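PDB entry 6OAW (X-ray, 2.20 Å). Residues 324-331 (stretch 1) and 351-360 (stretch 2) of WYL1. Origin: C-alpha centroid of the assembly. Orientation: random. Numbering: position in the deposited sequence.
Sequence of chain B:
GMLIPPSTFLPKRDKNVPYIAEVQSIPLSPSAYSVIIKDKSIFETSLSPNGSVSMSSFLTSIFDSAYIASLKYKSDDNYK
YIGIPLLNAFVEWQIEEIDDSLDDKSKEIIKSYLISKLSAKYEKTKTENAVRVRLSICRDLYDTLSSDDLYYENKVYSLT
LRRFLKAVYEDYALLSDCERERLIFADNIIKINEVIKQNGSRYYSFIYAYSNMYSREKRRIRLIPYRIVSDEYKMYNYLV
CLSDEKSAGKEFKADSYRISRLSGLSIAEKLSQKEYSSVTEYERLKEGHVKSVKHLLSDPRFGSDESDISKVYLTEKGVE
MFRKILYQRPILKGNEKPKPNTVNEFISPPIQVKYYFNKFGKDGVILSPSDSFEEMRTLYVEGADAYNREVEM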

# COMPACT_ATOMS: atom_id res chain seq x y z
N LYS B 324 13.14 -8.54 14.49
CA LYS B 324 11.78 -7.98 14.19
C LYS B 324 11.83 -7.05 12.97
O LYS B 324 10.84 -6.98 12.27
CB LYS B 324 11.19 -7.19 15.37
CG LYS B 324 10.63 -8.00 16.54
N ILE B 325 12.94 -6.35 12.72
CA ILE B 325 13.02 -5.32 11.65
C ILE B 325 13.77 -5.92 10.45
O ILE B 325 15.02 -6.02 10.46
CB ILE B 325 13.65 -4.02 12.20
CG1 ILE B 325 12.86 -3.47 13.40
CG2 ILE B 325 13.82 -2.96 11.12
CD1 ILE B 325 13.59 -2.38 14.13
N LEU B 326 13.01 -6.27 9.41
CA LEU B 326 13.45 -6.99 8.20
C LEU B 326 13.86 -5.99 7.13
O LEU B 326 14.68 -6.37 6.27
CB LEU B 326 12.30 -7.88 7.72
CG LEU B 326 11.93 -8.98 8.70
CD1 LEU B 326 10.96 -9.97 8.06
CD2 LEU B 326 13.14 -9.75 9.20
N TYR B 327 13.31 -4.78 7.14
CA TYR B 327 13.52 -3.78 6.07
C TYR B 327 15.01 -3.56 5.83
O TYR B 327 15.65 -3.02 6.72
CB TYR B 327 12.86 -2.44 6.40
CG TYR B 327 13.01 -1.40 5.32
CD1 TYR B 327 12.45 -1.62 4.07
CD2 TYR B 327 13.73 -0.23 5.52
CE1 TYR B 327 12.56 -0.67 3.06
CE2 TYR B 327 13.88 0.71 4.51
CZ TYR B 327 13.28 0.50 3.29
OH TYR B 327 13.42 1.43 2.31
N GLN B 328 15.52 -3.91 4.65
CA GLN B 328 16.94 -3.63 4.24
C GLN B 328 17.91 -4.21 5.27
O GLN B 328 19.01 -3.66 5.44
CB GLN B 328 17.11 -2.12 4.00
CG GLN B 328 16.46 -1.69 2.67
CD GLN B 328 16.65 -0.23 2.29
OE1 GLN B 328 17.10 0.60 3.12
NE2 GLN B 328 16.31 0.03 1.03
N ARG B 329 17.53 -5.28 5.95
CA ARG B 329 18.34 -5.84 7.07
C ARG B 329 19.57 -6.51 6.47
O ARG B 329 19.45 -7.30 5.56
CB ARG B 329 17.56 -6.88 7.86
CG ARG B 329 18.36 -7.42 9.04
CD ARG B 329 17.54 -8.36 9.88
NE ARG B 329 17.21 -9.58 9.15
CZ ARG B 329 16.49 -10.59 9.63
NH1 ARG B 329 15.99 -10.53 10.86
NH2 ARG B 329 16.27 -11.65 8.89
N PRO B 330 20.79 -6.21 6.95
CA PRO B 330 22.00 -6.79 6.37
C PRO B 330 22.27 -8.24 6.83
O PRO B 330 21.57 -8.72 7.71
CB PRO B 330 23.07 -5.79 6.85
CG PRO B 330 22.56 -5.34 8.20
CD PRO B 330 21.06 -5.25 8.05
N ILE B 331 23.26 -8.91 6.24
CA ILE B 331 23.58 -10.32 6.59
C ILE B 331 24.97 -10.45 7.22
O ILE B 331 25.87 -9.63 6.90
CB ILE B 331 23.43 -11.26 5.39
CG1 ILE B 331 24.38 -10.90 4.24
CG2 ILE B 331 21.99 -11.33 4.89
CD1 ILE B 331 24.49 -12.03 3.19
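Stretch 2, residues 351-360: IQVKYYFNKF

The centre of this contact is a proline laid on a tyrosine. P330, buried and with its CA-to-CB bond directed toward the helix of stretch 2, brings CD to 3.4 Å from CG of Y356 and to 3.8 Å from the centroid of that ring, 25° off its normal. R329 extends the same covering: its CG stands 4.1 Å from the Y356 centroid, so one face of the ring carries two successive CH-pi contacts. The arginine then leads its charged end away; of its side chain, the aliphatic part is what meets the tyrosine. Beyond the tyrosine, P330 CG reaches F357 CE2 at 3.9 Å, and P330 CB meets V353 CG2 at 4.2 Å, so the proline makes apolar side-chain contacts with three residues of stretch 2.

The backbones suit this fit. Stretch 2 enters already helical, and F357 to F360 form a type I turn. Stretch 1 has no regular structure; it leaves a helix at I325 and bends through a type II turn from L326 to R329, closed by R329 N to L326 O at 3.1 Å. The CA atoms pair R329 with Y356 at 6.1 Å and P330 with V353 at 5.9 Å, so along this short segment the chain advances as the helix recedes.

Further out, I325 CG2 packs at 3.9 Å from Y356 CE1 and 4.0 Å from K359 CE. At the polar edge, both cross-stretch hydrogen bonds spend a helix side chain on a loop carbonyl: Y356 OH donates to I325 O at 2.5 Å, and Q352 NE2 to Q328 O at 3.2 Å, nearly straight at 163°. The rule is economical: one tyrosine offers a face to proline and a hydroxyl to the backbone, while a glutamine one turn earlier bonds to a carbonyl within the bend.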

# COMPACT_ATOMS: atom_id res chain seq x y z
N ILE B 351 27.22 0.71 3.34
CA ILE B 351 26.15 1.75 3.26
C ILE B 351 24.82 1.17 3.78
O ILE B 351 24.10 1.93 4.51
CB ILE B 351 26.01 2.37 1.86
CG1 ILE B 351 25.00 3.51 1.91
CG2 ILE B 351 25.62 1.32 0.84
CD1 ILE B 351 24.99 4.36 0.67
N GLN B 352 24.53 -0.11 3.49
CA GLN B 352 23.27 -0.78 3.91
C GLN B 352 23.33 -1.03 5.41
O GLN B 352 22.32 -0.84 6.09
CB GLN B 352 23.05 -2.08 3.15
CG GLN B 352 21.78 -2.82 3.55
CD GLN B 352 21.69 -4.12 2.77
OE1 GLN B 352 22.44 -4.35 1.83
NE2 GLN B 352 20.80 -4.99 3.21
N VAL B 353 24.49 -1.43 5.92
CA VAL B 353 24.68 -1.60 7.40
C VAL B 353 24.33 -0.28 8.10
O VAL B 353 23.56 -0.30 9.08
CB VAL B 353 26.11 -2.08 7.74
CG1 VAL B 353 26.27 -2.41 9.21
CG2 VAL B 353 26.47 -3.29 6.91
N LYS B 354 24.90 0.82 7.63
CA LYS B 354 24.70 2.19 8.16
C LYS B 354 23.20 2.55 8.12
O LYS B 354 22.64 3.00 9.15
CB LYS B 354 25.48 3.13 7.24
CG LYS B 354 26.29 4.23 7.86
CD LYS B 354 26.18 5.52 7.09
CE LYS B 354 26.74 5.47 5.69
NZ LYS B 354 26.10 6.49 4.84
N TYR B 355 22.53 2.35 6.98
CA TYR B 355 21.09 2.66 6.83
C TYR B 355 20.27 1.75 7.75
O TYR B 355 19.18 2.15 8.15
CB TYR B 355 20.55 2.55 5.39
CG TYR B 355 21.08 3.55 4.40
CD1 TYR B 355 21.68 4.73 4.80
CD2 TYR B 355 20.93 3.33 3.04
CE1 TYR B 355 22.12 5.67 3.88
CE2 TYR B 355 21.38 4.25 2.11
CZ TYR B 355 21.97 5.42 2.53
OH TYR B 355 22.39 6.34 1.61
N TYR B 356 20.79 0.60 8.17
CA TYR B 356 20.03 -0.29 9.08
C TYR B 356 20.22 0.10 10.55
O TYR B 356 19.24 0.14 11.31
CB TYR B 356 20.42 -1.74 8.90
CG TYR B 356 19.53 -2.68 9.65
CD1 TYR B 356 18.23 -2.91 9.24
CD2 TYR B 356 19.96 -3.28 10.82
CE1 TYR B 356 17.41 -3.78 9.94
CE2 TYR B 356 19.13 -4.13 11.55
CZ TYR B 356 17.86 -4.39 11.09
OH TYR B 356 17.04 -5.25 11.78
N PHE B 357 21.48 0.32 10.95
CA PHE B 357 21.82 0.50 12.38
C PHE B 357 21.80 1.98 12.78
O PHE B 357 21.96 2.24 13.98
CB PHE B 357 23.12 -0.22 12.69
CG PHE B 357 23.01 -1.71 12.67
CD1 PHE B 357 22.24 -2.36 13.62
CD2 PHE B 357 23.69 -2.47 11.73
CE1 PHE B 357 22.16 -3.74 13.61
CE2 PHE B 357 23.58 -3.85 11.71
CZ PHE B 357 22.84 -4.48 12.66
N ASN B 358 21.58 2.91 11.86
CA ASN B 358 21.51 4.35 12.23
C ASN B 358 20.39 4.61 13.25
O ASN B 358 20.53 5.59 13.99
CB ASN B 358 21.39 5.27 11.01
CG ASN B 358 20.17 5.04 10.16
OD1 ASN B 358 19.28 4.29 10.55
ND2 ASN B 358 20.12 5.72 9.02
N LYS B 359 19.34 3.77 13.33
CA LYS B 359 18.25 3.94 14.32
C LYS B 359 18.48 3.10 15.59
O LYS B 359 17.63 3.11 16.44
CB LYS B 359 16.90 3.59 13.71
CG LYS B 359 16.81 2.19 13.12
CD LYS B 359 15.48 1.84 12.61
CE LYS B 359 15.52 0.56 11.82
NZ LYS B 359 16.47 0.68 10.69
N PHE B 360 19.60 2.42 15.77
CA PHE B 360 19.76 1.47 16.90
C PHE B 360 20.42 2.12 18.11
O PHE B 360 20.34 1.53 19.16
CB PHE B 360 20.59 0.27 16.46
CG PHE B 360 19.80 -0.87 15.88
CD1 PHE B 360 19.10 -0.72 14.69
CD2 PHE B 360 19.79 -2.11 16.50
CE1 PHE B 360 18.40 -1.79 14.15
CE2 PHE B 360 19.07 -3.15 15.97
CZ PHE B 360 18.38 -3.00 14.79